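Local coordinates for protein thiamine pyrophosphokinase (Bacillus subtilis, PDB 3LM8) that catalyses the ATP-dependent transfer of pyrophosphate to thiamine, giving thiamine diphosphate and AMP in the salvage of vitamin B1, at residues 7-12 against 34-40; 144-148 against 193-198; 15-21 against 98-102; 139-145 against 199-205. The protein carries 1 engineered substitution. All coordinates share one frame. Residue numbers count along the deposited sequence, not the author numbering.

Interaction 1 of 4, residues 7-12 against 34-40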
loop_
_atom_site.group_PDB
_atom_site.type_symbol
_atom_site.label_atom_id
_atom_site.label_comp_id
_atom_site.label_asym_id
_atom_site.label_seq_id
_atom_site.Cartn_x
_atom_site.Cartn_y
_atom_site.Cartn_z
ATOM N N VAL A 7 -7.263 -2.874 5.605
ATOM C CA VAL A 7 -6.451 -3.973 6.120
ATOM C C VAL A 7 -6.923 -5.271 5.463
ATOM O O VAL A 7 -7.986 -5.797 5.794
ATOM C CB VAL A 7 -6.573 -4.074 7.657
ATOM C CG1 VAL A 7 -5.788 -5.280 8.190
ATOM C CG2 VAL A 7 -6.054 -2.795 8.278
ATOM N N ALA A 8 -6.133 -5.760 4.508
ATOM C CA ALA A 8 -6.449 -6.992 3.793
ATOM C C ALA A 8 -6.170 -8.160 4.723
ATOM O O ALA A 8 -5.601 -7.968 5.791
ATOM C CB ALA A 8 -5.602 -7.103 2.533
ATOM N N GLY A 9 -6.533 -9.369 4.304
ATOM C CA GLY A 9 -6.359 -10.530 5.162
ATOM C C GLY A 9 -5.074 -11.328 5.104
ATOM O O GLY A 9 -5.120 -12.561 5.127
ATOM N N GLY A 10 -3.936 -10.642 5.038
ATOM C CA GLY A 10 -2.658 -11.333 5.001
ATOM C C GLY A 10 -2.263 -11.712 6.414
ATOM O O GLY A 10 -2.970 -11.353 7.352
ATOM N N PRO A 11 -1.162 -12.454 6.611
ATOM C CA PRO A 11 -0.756 -12.828 7.972
ATOM C C PRO A 11 -0.446 -11.606 8.845
ATOM O O PRO A 11 0.223 -10.678 8.416
ATOM C CB PRO A 11 0.458 -13.723 7.735
ATOM C CG PRO A 11 0.968 -13.287 6.367
ATOM C CD PRO A 11 -0.301 -13.096 5.603
ATOM N N LYS A 12 -0.948 -11.618 10.075
ATOM C CA LYS A 12 -0.772 -10.515 11.018
ATOM C C LYS A 12 0.662 -10.127 11.367
ATOM O O LYS A 12 0.931 -8.972 11.684
ATOM C CB LYS A 12 -1.491 -10.837 12.324
ATOM C CG LYS A 12 -2.947 -11.182 12.188
ATOM C CD LYS A 12 -3.549 -11.537 13.549
ATOM C CE LYS A 12 -3.480 -10.369 14.526
ATOM N NZ LYS A 12 -4.195 -10.671 15.791
ATOM N N GLY A 34 -8.654 -9.593 7.443
ATOM C CA GLY A 34 -8.255 -8.255 7.827
ATOM C C GLY A 34 -9.180 -7.590 8.814
ATOM O O GLY A 34 -8.713 -6.948 9.755
ATOM N N THR A 35 -10.489 -7.709 8.612
ATOM C CA THR A 35 -11.391 -7.087 9.563
ATOM C C THR A 35 -11.180 -7.743 10.929
ATOM O O THR A 35 -11.304 -7.091 11.956
ATOM C CB THR A 35 -12.884 -7.167 9.121
ATOM O OG1 THR A 35 -13.673 -7.659 10.212
ATOM C CG2 THR A 35 -13.056 -8.042 7.902
ATOM N N VAL A 36 -10.834 -9.028 10.937
ATOM C CA VAL A 36 -10.560 -9.717 12.196
ATOM C C VAL A 36 -9.343 -9.042 12.845
ATOM O O VAL A 36 -9.347 -8.743 14.039
ATOM C CB VAL A 36 -10.248 -11.234 11.972
ATOM C CG1 VAL A 36 -9.536 -11.816 13.188
ATOM C CG2 VAL A 36 -11.547 -12.013 11.718
ATOM N N THR A 37 -8.309 -8.799 12.043
ATOM C CA THR A 37 -7.090 -8.152 12.513
ATOM C C THR A 37 -7.393 -6.799 13.146
ATOM O O THR A 37 -6.809 -6.421 14.171
ATOM C CB THR A 37 -6.109 -7.912 11.357
ATOM O OG1 THR A 37 -6.011 -9.093 10.560
ATOM C CG2 THR A 37 -4.737 -7.589 11.886
ATOM N N LEU A 38 -8.301 -6.059 12.525
ATOM C CA LEU A 38 -8.666 -4.745 13.031
ATOM C C LEU A 38 -9.250 -4.825 14.443
ATOM O O LEU A 38 -8.915 -4.029 15.318
ATOM C CB LEU A 38 -9.673 -4.085 12.082
ATOM C CG LEU A 38 -9.154 -3.615 10.725
ATOM C CD1 LEU A 38 -10.327 -3.324 9.817
ATOM C CD2 LEU A 38 -8.306 -2.373 10.889
ATOM N N LEU A 39 -10.129 -5.795 14.656
ATOM C CA LEU A 39 -10.764 -5.969 15.949
ATOM C C LEU A 39 -9.759 -6.306 17.029
ATOM O O LEU A 39 -9.860 -5.807 18.146
ATOM C CB LEU A 39 -11.844 -7.051 15.858
ATOM C CG LEU A 39 -13.247 -6.523 15.520
ATOM C CD1 LEU A 39 -13.161 -5.363 14.539
ATOM C CD2 LEU A 39 -14.097 -7.649 14.962
ATOM N N ASP A 40 -8.782 -7.142 16.700
ATOM C CA ASP A 40 -7.778 -7.510 17.685
ATOM C C ASP A 40 -7.019 -6.274 18.141
ATOM O O ASP A 40 -6.726 -6.123 19.326
ATOM C CB ASP A 40 -6.799 -8.548 17.117
ATOM C CG ASP A 40 -7.481 -9.880 16.768
ATOM O OD1 ASP A 40 -8.549 -10.196 17.340
ATOM O OD2 ASP A 40 -6.932 -10.622 15.924
HETATM O O HOH W 1 -4.988 -9.528 8.034
#
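Residues 34-40 of helix 33-41 meet the end of a strand and the loop that follows it, beginning with a backbone-to-backbone touch. Gly34 sits directly against the turn of the chain: its CA lies 3.2 Å from Val7 O in a CA-H...O contact, and its N is 3.4 Å from Gly9 CA. A side chain could not be fitted here, because a CB on Gly34 would clash with the carbonyl oxygens of Val7 and Ala8; the lack of one lets the backbones approach until Gly9 CA and Gly34 CA are 4.0 Å apart. One turn on, Thr37 points its CB toward the loop. Its OG1 donates to a water at 2.8 Å, and that water in turn donates to Ala8 O and Gly10 O, so a small polar side chain reaches loop carbonyls through solvent. The methyl of Thr37, CG2, packs 4.0 Å from Lys12 CG. Leu38 turns to the apolar side, where its CD2 comes 3.5 Å from Val7 CG2, near Trp28 of strand 26-31. At the exposed end Lys12 NZ donates a hydrogen bond to Asp40 OD2 at 2.7 Å, as part of a salt bridge. A glycine-containing loop after a strand in the parallel part of the mixed sheet, packed on a neighbouring helix start, is consistent with nucleotide-binding alpha/beta folds, and here belongs to the catalytic part of the kinase, with a magnesium ion about 5 Å from the Lys12 side chain.

Interaction 2 of 4, residues 144-148 against 193-198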
loop_
_atom_site.group_PDB
_atom_site.type_symbol
_atom_site.label_atom_id
_atom_site.label_comp_id
_atom_site.label_asym_id
_atom_site.label_seq_id
_atom_site.Cartn_x
_atom_site.Cartn_y
_atom_site.Cartn_z
ATOM N N TYR A 144 8.909 14.454 -7.456
ATOM C CA TYR A 144 8.544 14.206 -6.062
ATOM C C TYR A 144 9.662 14.321 -5.017
ATOM O O TYR A 144 10.828 14.013 -5.283
ATOM C CB TYR A 144 7.914 12.812 -5.972
ATOM C CG TYR A 144 6.976 12.492 -7.118
ATOM C CD1 TYR A 144 5.617 12.791 -7.041
ATOM C CD2 TYR A 144 7.461 11.920 -8.303
ATOM C CE1 TYR A 144 4.755 12.531 -8.113
ATOM C CE2 TYR A 144 6.615 11.655 -9.385
ATOM C CZ TYR A 144 5.258 11.964 -9.282
ATOM O OH TYR A 144 4.410 11.707 -10.341
ATOM N N ASP A 145 9.276 14.755 -3.817
ATOM C CA ASP A 145 10.192 14.915 -2.687
ATOM C C ASP A 145 9.931 13.825 -1.652
ATOM O O ASP A 145 8.797 13.382 -1.488
ATOM C CB ASP A 145 9.958 16.261 -1.987
ATOM C CG ASP A 145 10.608 17.435 -2.699
ATOM O OD1 ASP A 145 10.200 18.584 -2.408
ATOM O OD2 ASP A 145 11.528 17.224 -3.525
ATOM N N ILE A 146 10.983 13.394 -0.958
ATOM C CA ILE A 146 10.852 12.411 0.122
ATOM C C ILE A 146 11.723 12.893 1.265
ATOM O O ILE A 146 12.659 13.662 1.071
ATOM C CB ILE A 146 11.331 10.974 -0.240
ATOM C CG1 ILE A 146 12.760 11.002 -0.760
ATOM C CG2 ILE A 146 10.397 10.330 -1.243
ATOM C CD1 ILE A 146 13.294 9.615 -1.054
ATOM N N GLU A 147 11.403 12.434 2.464
ATOM C CA GLU A 147 12.152 12.798 3.656
ATOM C C GLU A 147 12.900 11.538 4.094
ATOM O O GLU A 147 12.472 10.430 3.787
ATOM C CB GLU A 147 11.180 13.270 4.747
ATOM C CG GLU A 147 11.831 14.016 5.903
ATOM C CD GLU A 147 10.810 14.658 6.832
ATOM O OE1 GLU A 147 9.930 15.389 6.325
ATOM O OE2 GLU A 147 10.891 14.435 8.062
ATOM N N LYS A 148 14.029 11.705 4.771
ATOM C CA LYS A 148 14.786 10.554 5.232
ATOM C C LYS A 148 13.915 9.791 6.211
ATOM O O LYS A 148 13.176 10.392 6.985
ATOM C CB LYS A 148 16.081 10.988 5.930
ATOM C CG LYS A 148 16.872 9.822 6.516
ATOM C CD LYS A 148 18.299 10.211 6.889
ATOM C CE LYS A 148 19.153 10.483 5.661
ATOM N NZ LYS A 148 20.591 10.671 6.011
ATOM N N LEU A 193 19.155 7.832 1.118
ATOM C CA LEU A 193 19.121 9.289 1.133
ATOM C C LEU A 193 20.368 9.753 1.905
ATOM O O LEU A 193 20.681 9.202 2.963
ATOM C CB LEU A 193 17.845 9.756 1.839
ATOM C CG LEU A 193 16.826 10.616 1.074
ATOM C CD1 LEU A 193 16.651 10.142 -0.375
ATOM C CD2 LEU A 193 15.499 10.568 1.838
ATOM N N ILE A 194 21.101 10.730 1.378
ATOM C CA ILE A 194 22.274 11.212 2.106
ATOM C C ILE A 194 21.990 12.562 2.748
ATOM O O ILE A 194 22.800 13.095 3.502
ATOM C CB ILE A 194 23.529 11.333 1.202
ATOM C CG1 ILE A 194 23.301 12.373 0.106
ATOM C CG2 ILE A 194 23.879 9.968 0.620
ATOM C CD1 ILE A 194 24.533 12.645 -0.733
ATOM N N HIS A 195 20.821 13.106 2.448
ATOM C CA HIS A 195 20.416 14.392 2.993
ATOM C C HIS A 195 19.101 14.216 3.751
ATOM O O HIS A 195 18.586 13.101 3.862
ATOM C CB HIS A 195 20.228 15.410 1.861
ATOM C CG HIS A 195 21.507 15.851 1.210
ATOM N ND1 HIS A 195 22.702 15.187 1.379
ATOM C CD2 HIS A 195 21.764 16.877 0.366
ATOM C CE1 HIS A 195 23.641 15.783 0.667
ATOM N NE2 HIS A 195 23.098 16.811 0.041
ATOM N N SER A 196 18.560 15.314 4.270
ATOM C CA SER A 196 17.302 15.260 4.998
ATOM C C SER A 196 16.137 15.121 4.004
ATOM O O SER A 196 15.142 14.456 4.299
ATOM C CB SER A 196 17.130 16.519 5.862
ATOM O OG SER A 196 17.086 17.695 5.065
ATOM N N ARG A 197 16.258 15.761 2.841
ATOM C CA ARG A 197 15.231 15.669 1.796
ATOM C C ARG A 197 15.865 15.209 0.488
ATOM O O ARG A 197 17.011 15.543 0.175
ATOM C CB ARG A 197 14.546 17.010 1.544
ATOM C CG ARG A 197 13.719 17.539 2.689
ATOM C CD ARG A 197 13.090 18.912 2.355
ATOM N NE ARG A 197 14.072 20.001 2.282
ATOM C CZ ARG A 197 14.838 20.266 1.228
ATOM N NH1 ARG A 197 15.699 21.274 1.272
ATOM N NH2 ARG A 197 14.737 19.538 0.123
ATOM N N GLY A 198 15.113 14.435 -0.276
ATOM C CA GLY A 198 15.613 13.959 -1.544
ATOM C C GLY A 198 14.575 14.198 -2.622
ATOM O O GLY A 198 13.369 14.242 -2.359
#
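Backbone hydrogen bonds carry most of this antiparallel pairing. Ile146 and Gly198 form a hydrogen-bonded pair, with Ile146 N to Gly198 O and Gly198 N to Ile146 O both at 2.9 Å; beyond the non-hydrogen-bonded pair of Glu147 and Arg197, Lys148 N continues the pattern to Ser196 O at 3.0 Å. CA-H...O contacts fill in between, such as Asp145 CA to Gly198 O and Arg197 CA to Ile146 O, each 3.3 Å. The apolar part lies on the face of Ile146, whose CD1 meets Leu193 CD1 at 3.5 Å. Leu193 folds back against the face that carries Ile146, beside Gly198; a CB on Gly198 would clash with Leu193 CD1. Aliphatic chains suit this buried place, and glycine makes room for them. Charged chains suit the exposed face, where Glu147 and Arg197 project. Lys148 lies along the loop, its CE 3.2 Å from His195 O, and its NZ makes a weak hydrogen bond to Leu193 O at 3.4 Å. The pair is one edge of the four-stranded antiparallel sheet of the vitamin B1 binding domain: strand 142-147 is outermost, while Ile146 and Leu193 both reach across to Ile155 of strand 154-159 in the other sheet.

Interaction 3 of 4, residues 15-21 against 98-102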
loop_
_atom_site.group_PDB
_atom_site.type_symbol
_atom_site.label_atom_id
_atom_site.label_comp_id
_atom_site.label_asym_id
_atom_site.label_seq_id
_atom_site.Cartn_x
_atom_site.Cartn_y
_atom_site.Cartn_z
ATOM N N ILE A 15 2.277 -7.381 9.383
ATOM C CA ILE A 15 1.583 -6.101 9.516
ATOM C C ILE A 15 2.078 -5.271 10.705
ATOM O O ILE A 15 2.295 -5.797 11.799
ATOM C CB ILE A 15 0.066 -6.338 9.651
ATOM C CG1 ILE A 15 -0.421 -7.189 8.484
ATOM C CG2 ILE A 15 -0.683 -5.016 9.670
ATOM C CD1 ILE A 15 -1.883 -7.475 8.531
ATOM N N PRO A 16 2.253 -3.952 10.501
ATOM C CA PRO A 16 2.725 -3.005 11.518
ATOM C C PRO A 16 1.676 -2.721 12.567
ATOM O O PRO A 16 0.556 -3.222 12.505
ATOM C CB PRO A 16 3.010 -1.727 10.719
ATOM C CG PRO A 16 3.042 -2.172 9.294
ATOM C CD PRO A 16 2.013 -3.251 9.231
ATOM N N ASP A 17 2.053 -1.888 13.523
ATOM C CA ASP A 17 1.144 -1.458 14.564
ATOM C C ASP A 17 0.147 -0.543 13.841
ATOM O O ASP A 17 0.529 0.452 13.209
ATOM C CB ASP A 17 1.919 -0.671 15.625
ATOM C CG ASP A 17 1.028 0.235 16.452
ATOM O OD1 ASP A 17 1.515 1.318 16.851
ATOM O OD2 ASP A 17 -0.145 -0.130 16.709
ATOM N N LEU A 18 -1.129 -0.886 13.898
ATOM C CA LEU A 18 -2.117 -0.055 13.237
ATOM C C LEU A 18 -2.475 1.130 14.144
ATOM O O LEU A 18 -2.688 2.245 13.666
ATOM C CB LEU A 18 -3.358 -0.893 12.901
ATOM C CG LEU A 18 -3.029 -2.141 12.076
ATOM C CD1 LEU A 18 -4.291 -2.971 11.819
ATOM C CD2 LEU A 18 -2.392 -1.707 10.767
ATOM N N THR A 19 -2.516 0.872 15.451
ATOM C CA THR A 19 -2.839 1.877 16.463
ATOM C C THR A 19 -2.293 3.272 16.146
ATOM O O THR A 19 -3.055 4.241 16.060
ATOM C CB THR A 19 -2.298 1.437 17.848
ATOM O OG1 THR A 19 -3.025 0.286 18.292
ATOM C CG2 THR A 19 -2.450 2.544 18.876
ATOM N N GLY A 20 -0.978 3.364 15.965
ATOM C CA GLY A 20 -0.355 4.645 15.680
ATOM C C GLY A 20 -0.792 5.300 14.385
ATOM O O GLY A 20 -0.441 6.455 14.112
ATOM N N TYR A 21 -1.557 4.564 13.587
ATOM C CA TYR A 21 -2.056 5.069 12.316
ATOM C C TYR A 21 -3.468 5.617 12.486
ATOM O O TYR A 21 -4.060 6.147 11.535
ATOM C CB TYR A 21 -2.040 3.956 11.250
ATOM C CG TYR A 21 -0.712 3.792 10.537
ATOM C CD1 TYR A 21 -0.306 4.704 9.559
ATOM C CD2 TYR A 21 0.143 2.727 10.840
ATOM C CE1 TYR A 21 0.918 4.562 8.896
ATOM C CE2 TYR A 21 1.376 2.575 10.182
ATOM C CZ TYR A 21 1.755 3.496 9.211
ATOM O OH TYR A 21 2.962 3.355 8.554
ATOM N N GLN A 98 -4.199 3.904 2.379
ATOM C CA GLN A 98 -3.091 3.112 2.892
ATOM C C GLN A 98 -3.597 1.703 3.138
ATOM O O GLN A 98 -4.590 1.500 3.836
ATOM C CB GLN A 98 -2.529 3.739 4.172
ATOM C CG GLN A 98 -1.657 4.962 3.887
ATOM C CD GLN A 98 -1.179 5.668 5.146
ATOM O OE1 GLN A 98 -0.015 6.097 5.232
ATOM N NE2 GLN A 98 -2.077 5.809 6.127
ATOM N N ILE A 99 -2.913 0.728 2.549
ATOM C CA ILE A 99 -3.321 -0.665 2.662
ATOM C C ILE A 99 -2.322 -1.531 3.411
ATOM O O ILE A 99 -1.111 -1.461 3.171
ATOM C CB ILE A 99 -3.543 -1.285 1.267
ATOM C CG1 ILE A 99 -4.409 -0.348 0.408
ATOM C CG2 ILE A 99 -4.204 -2.644 1.418
ATOM C CD1 ILE A 99 -4.544 -0.747 -1.051
ATOM N N PHE A 100 -2.848 -2.367 4.303
ATOM C CA PHE A 100 -2.027 -3.266 5.109
ATOM C C PHE A 100 -2.451 -4.717 4.872
ATOM O O PHE A 100 -3.494 -4.968 4.255
ATOM C CB PHE A 100 -2.186 -2.909 6.590
ATOM C CG PHE A 100 -1.969 -1.459 6.880
ATOM C CD1 PHE A 100 -0.751 -1.011 7.383
ATOM C CD2 PHE A 100 -2.980 -0.527 6.627
ATOM C CE1 PHE A 100 -0.537 0.351 7.636
ATOM C CE2 PHE A 100 -2.782 0.833 6.874
ATOM C CZ PHE A 100 -1.554 1.273 7.381
ATOM N N GLY A 101 -1.655 -5.661 5.381
ATOM C CA GLY A 101 -1.975 -7.072 5.212
ATOM C C GLY A 101 -1.901 -7.348 3.733
ATOM O O GLY A 101 -2.711 -8.081 3.158
ATOM N N ILE A 102 -0.888 -6.746 3.130
ATOM C CA ILE A 102 -0.662 -6.823 1.710
ATOM C C ILE A 102 0.423 -7.815 1.294
ATOM O O ILE A 102 0.638 -8.075 0.101
ATOM C CB ILE A 102 -0.358 -5.402 1.210
ATOM C CG1 ILE A 102 -1.593 -4.862 0.494
ATOM C CG2 ILE A 102 0.911 -5.372 0.365
ATOM C CD1 ILE A 102 -1.415 -3.457 -0.032
#
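Phe100 buries the most surface here, and the loop 15-21 wraps round its ring. Leu18 CD2 lies over one face, 4.0 Å from the ring centroid in a CH-pi contact, while Pro16 CD sits near the plane at the edge, 4.0 Å from Phe100 CD1. A flat aromatic thus offers both a face and a rim to apolar loop residues. Tyr21, the next largest, receives the edge of Phe100 on its own ring face: the centroids are 5.2 Å apart, the planes are inclined at 64°, and Tyr21 CE2 lies 3.9 Å from Phe100 CE1. A short 3-10 turn positions Tyr21: its N donates a hydrogen bond to Leu18 O at 2.6 Å. Ile15 completes the apolar group, with CG2 4.0 Å from Phe100 CB and CD1 3.3 Å from Gly101 CA. Gly101 has a positive phi, which favours glycine, and a CB would be tight against Ile15 CD1. No hydrogen bond links the two segments. Strand 96-100 runs between strands 3-7 and 126-131 in the large sheet; the loop covers the sheet face that carries Phe100 and Gln98, with Ile130 touching Pro16, Tyr21 and Phe100, and Trp28 of strand 26-31 touching Leu18 and Tyr21.

Interaction 4 of 4, residues 139-145 against 199-205. Engineered in segment 199-205: Val203 (natural residue Ala).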
loop_
_atom_site.group_PDB
_atom_site.type_symbol
_atom_site.label_atom_id
_atom_site.label_comp_id
_atom_site.label_asym_id
_atom_site.label_seq_id
_atom_site.Cartn_x
_atom_site.Cartn_y
_atom_site.Cartn_z
ATOM N N PHE A 139 4.294 6.020 -9.049
ATOM C CA PHE A 139 4.153 7.405 -9.468
ATOM C C PHE A 139 4.142 7.595 -10.971
ATOM O O PHE A 139 4.865 6.916 -11.719
ATOM C CB PHE A 139 5.286 8.284 -8.928
ATOM C CG PHE A 139 5.358 8.360 -7.432
ATOM C CD1 PHE A 139 5.965 7.346 -6.699
ATOM C CD2 PHE A 139 4.847 9.469 -6.759
ATOM C CE1 PHE A 139 6.067 7.433 -5.311
ATOM C CE2 PHE A 139 4.940 9.570 -5.374
ATOM C CZ PHE A 139 5.554 8.549 -4.642
ATOM N N PRO A 140 3.290 8.509 -11.435
ATOM C CA PRO A 140 3.210 8.806 -12.867
ATOM C C PRO A 140 4.321 9.839 -13.087
ATOM O O PRO A 140 4.988 10.251 -12.135
ATOM C CB PRO A 140 1.819 9.424 -13.017
ATOM C CG PRO A 140 1.619 10.139 -11.686
ATOM C CD PRO A 140 2.156 9.104 -10.696
ATOM N N PRO A 141 4.558 10.253 -14.336
ATOM C CA PRO A 141 5.619 11.250 -14.512
ATOM C C PRO A 141 5.379 12.499 -13.648
ATOM O O PRO A 141 4.243 12.904 -13.421
ATOM C CB PRO A 141 5.561 11.527 -16.006
ATOM C CG PRO A 141 5.284 10.131 -16.553
ATOM C CD PRO A 141 4.172 9.655 -15.629
ATOM N N GLY A 142 6.454 13.096 -13.151
ATOM C CA GLY A 142 6.320 14.268 -12.310
ATOM C C GLY A 142 7.603 14.486 -11.537
ATOM O O GLY A 142 8.640 13.954 -11.922
ATOM N N GLU A 143 7.538 15.259 -10.457
ATOM C CA GLU A 143 8.708 15.537 -9.633
ATOM C C GLU A 143 8.307 15.407 -8.163
ATOM O O GLU A 143 7.493 16.183 -7.668
ATOM C CB GLU A 143 9.213 16.950 -9.912
ATOM C CG GLU A 143 10.596 17.230 -9.351
ATOM C CD GLU A 143 10.975 18.694 -9.433
ATOM O OE1 GLU A 143 12.190 18.991 -9.496
ATOM O OE2 GLU A 143 10.058 19.546 -9.422
ATOM N N TYR A 144 8.909 14.454 -7.456
ATOM C CA TYR A 144 8.544 14.206 -6.062
ATOM C C TYR A 144 9.662 14.321 -5.017
ATOM O O TYR A 144 10.828 14.013 -5.283
ATOM C CB TYR A 144 7.914 12.812 -5.972
ATOM C CG TYR A 144 6.976 12.492 -7.118
ATOM C CD1 TYR A 144 5.617 12.791 -7.041
ATOM C CD2 TYR A 144 7.461 11.920 -8.303
ATOM C CE1 TYR A 144 4.755 12.531 -8.113
ATOM C CE2 TYR A 144 6.615 11.655 -9.385
ATOM C CZ TYR A 144 5.258 11.964 -9.282
ATOM O OH TYR A 144 4.410 11.707 -10.341
ATOM N N ASP A 145 9.276 14.755 -3.817
ATOM C CA ASP A 145 10.192 14.915 -2.687
ATOM C C ASP A 145 9.931 13.825 -1.652
ATOM O O ASP A 145 8.797 13.382 -1.488
ATOM C CB ASP A 145 9.958 16.261 -1.987
ATOM C CG ASP A 145 10.608 17.435 -2.699
ATOM O OD1 ASP A 145 10.200 18.584 -2.408
ATOM O OD2 ASP A 145 11.528 17.224 -3.525
ATOM N N THR A 199 15.040 14.348 -3.851
ATOM C CA THR A 199 14.125 14.574 -4.951
ATOM C C THR A 199 14.395 13.576 -6.073
ATOM O O THR A 199 15.519 13.110 -6.267
ATOM C CB THR A 199 14.275 16.013 -5.497
ATOM O OG1 THR A 199 14.261 16.935 -4.404
ATOM C CG2 THR A 199 13.132 16.358 -6.436
ATOM N N PHE A 200 13.338 13.223 -6.783
ATOM C CA PHE A 200 13.461 12.331 -7.915
ATOM C C PHE A 200 12.390 12.780 -8.891
ATOM O O PHE A 200 11.380 13.355 -8.492
ATOM C CB PHE A 200 13.277 10.856 -7.506
ATOM C CG PHE A 200 11.886 10.497 -7.066
ATOM C CD1 PHE A 200 11.464 10.748 -5.768
ATOM C CD2 PHE A 200 11.005 9.872 -7.950
ATOM C CE1 PHE A 200 10.183 10.374 -5.351
ATOM C CE2 PHE A 200 9.727 9.498 -7.546
ATOM C CZ PHE A 200 9.313 9.747 -6.244
ATOM N N SER A 201 12.632 12.559 -10.173
ATOM C CA SER A 201 11.682 12.953 -11.197
ATOM C C SER A 201 12.027 12.304 -12.532
ATOM O O SER A 201 13.179 11.958 -12.805
ATOM C CB SER A 201 11.648 14.481 -11.327
ATOM O OG SER A 201 12.950 15.028 -11.293
ATOM N N PHE A 202 10.999 12.126 -13.347
ATOM C CA PHE A 202 11.125 11.506 -14.656
ATOM C C PHE A 202 9.967 12.033 -15.502
ATOM O O PHE A 202 8.928 12.441 -14.974
ATOM C CB PHE A 202 11.071 9.972 -14.524
ATOM C CG PHE A 202 9.950 9.475 -13.647
ATOM C CD1 PHE A 202 9.983 9.684 -12.270
ATOM C CD2 PHE A 202 8.828 8.859 -14.208
ATOM C CE1 PHE A 202 8.921 9.302 -11.473
ATOM C CE2 PHE A 202 7.757 8.468 -13.408
ATOM C CZ PHE A 202 7.804 8.694 -12.038
ATOM N N VAL A 203 10.139 12.024 -16.815
ATOM C CA VAL A 203 9.108 12.556 -17.687
ATOM C C VAL A 203 8.110 11.568 -18.288
ATOM O O VAL A 203 6.984 11.951 -18.607
ATOM C CB VAL A 203 9.765 13.365 -18.813
ATOM C CG1 VAL A 203 10.562 14.512 -18.196
ATOM C CG2 VAL A 203 10.681 12.466 -19.647
ATOM N N LYS A 204 8.510 10.308 -18.430
ATOM C CA LYS A 204 7.632 9.304 -19.016
ATOM C C LYS A 204 7.712 7.940 -18.318
ATOM O O LYS A 204 8.779 7.529 -17.851
ATOM C CB LYS A 204 7.972 9.156 -20.505
ATOM C CG LYS A 204 6.939 8.383 -21.321
ATOM C CD LYS A 204 7.308 8.370 -22.806
ATOM C CE LYS A 204 6.157 7.874 -23.661
ATOM N NZ LYS A 204 5.000 8.811 -23.593
ATOM N N GLY A 205 6.579 7.240 -18.261
ATOM C CA GLY A 205 6.540 5.933 -17.623
ATOM C C GLY A 205 5.862 5.873 -16.260
ATOM O O GLY A 205 5.304 6.852 -15.759
#
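An aromatic cluster of Phe139, Tyr144 and Phe200 forms the apolar centre. Phe200 turns its edge to the face of Phe139, with centroids 5.4 Å apart and planes at 83°, and its CZ also packs 3.4 Å from Tyr144 CB. Phe202 extends the group: its CE1 lies 3.9 Å from Tyr144 CE2 and its CZ 4.0 Å from Phe139 CB. Large flat rings suit this face, which is closed from beyond by Leu207 and Met209 of strand 207-212. Tyr144 places its hydroxyl where a polar partner exists, a very short 2.4 Å hydrogen bond from OH to Pro140 O. The backbone angles of Gly142 by themselves call for glycine, and a CB there would also clash with that hydroxyl. Outward come the backbone bonds: Tyr144 N to Phe200 O at 2.9 Å, Phe200 N to Tyr144 O at 3.0 Å, Gly142 N to Phe202 O at 3.1 Å, and a weak return from Phe202 N to Gly142 O. Pro141 CB rests 3.0 Å from the carbonyl O of Val203, an engineered residue. On the other face polar residues meet, Glu143 CG lying 3.5 Å from Ser201 CB and Thr199 OG1 donating to Asp145 OD2 at 2.9 Å. Apolar on one face and polar on the other, this amphipathic antiparallel edge pair is consistent with the beta-sandwich thiamine-binding domain of this family.

Overall arrangement
Interactions 1 and 3 belong to the catalytic half and lie side by side, their centres 9 Å apart: Ala8 N probably bonds to Phe100 O, and Val7 touches both Leu18 and Phe100. Interaction 1 is a buried contact that ends in an exposed salt bridge and uses a water; interaction 3 is partly buried and apolar, without a hydrogen bond between its segments. Interactions 2 and 4, also partly buried, are successive parts of one strand pair, 142-147 with 197-202, sharing Tyr144 and Asp145; both depend on backbone hydrogen bonds, with one apolar face and one polar, solvent-facing one. Interaction 2 has the most exposed residues. Interactions 1 and 2 lie about 32 Å apart between centres.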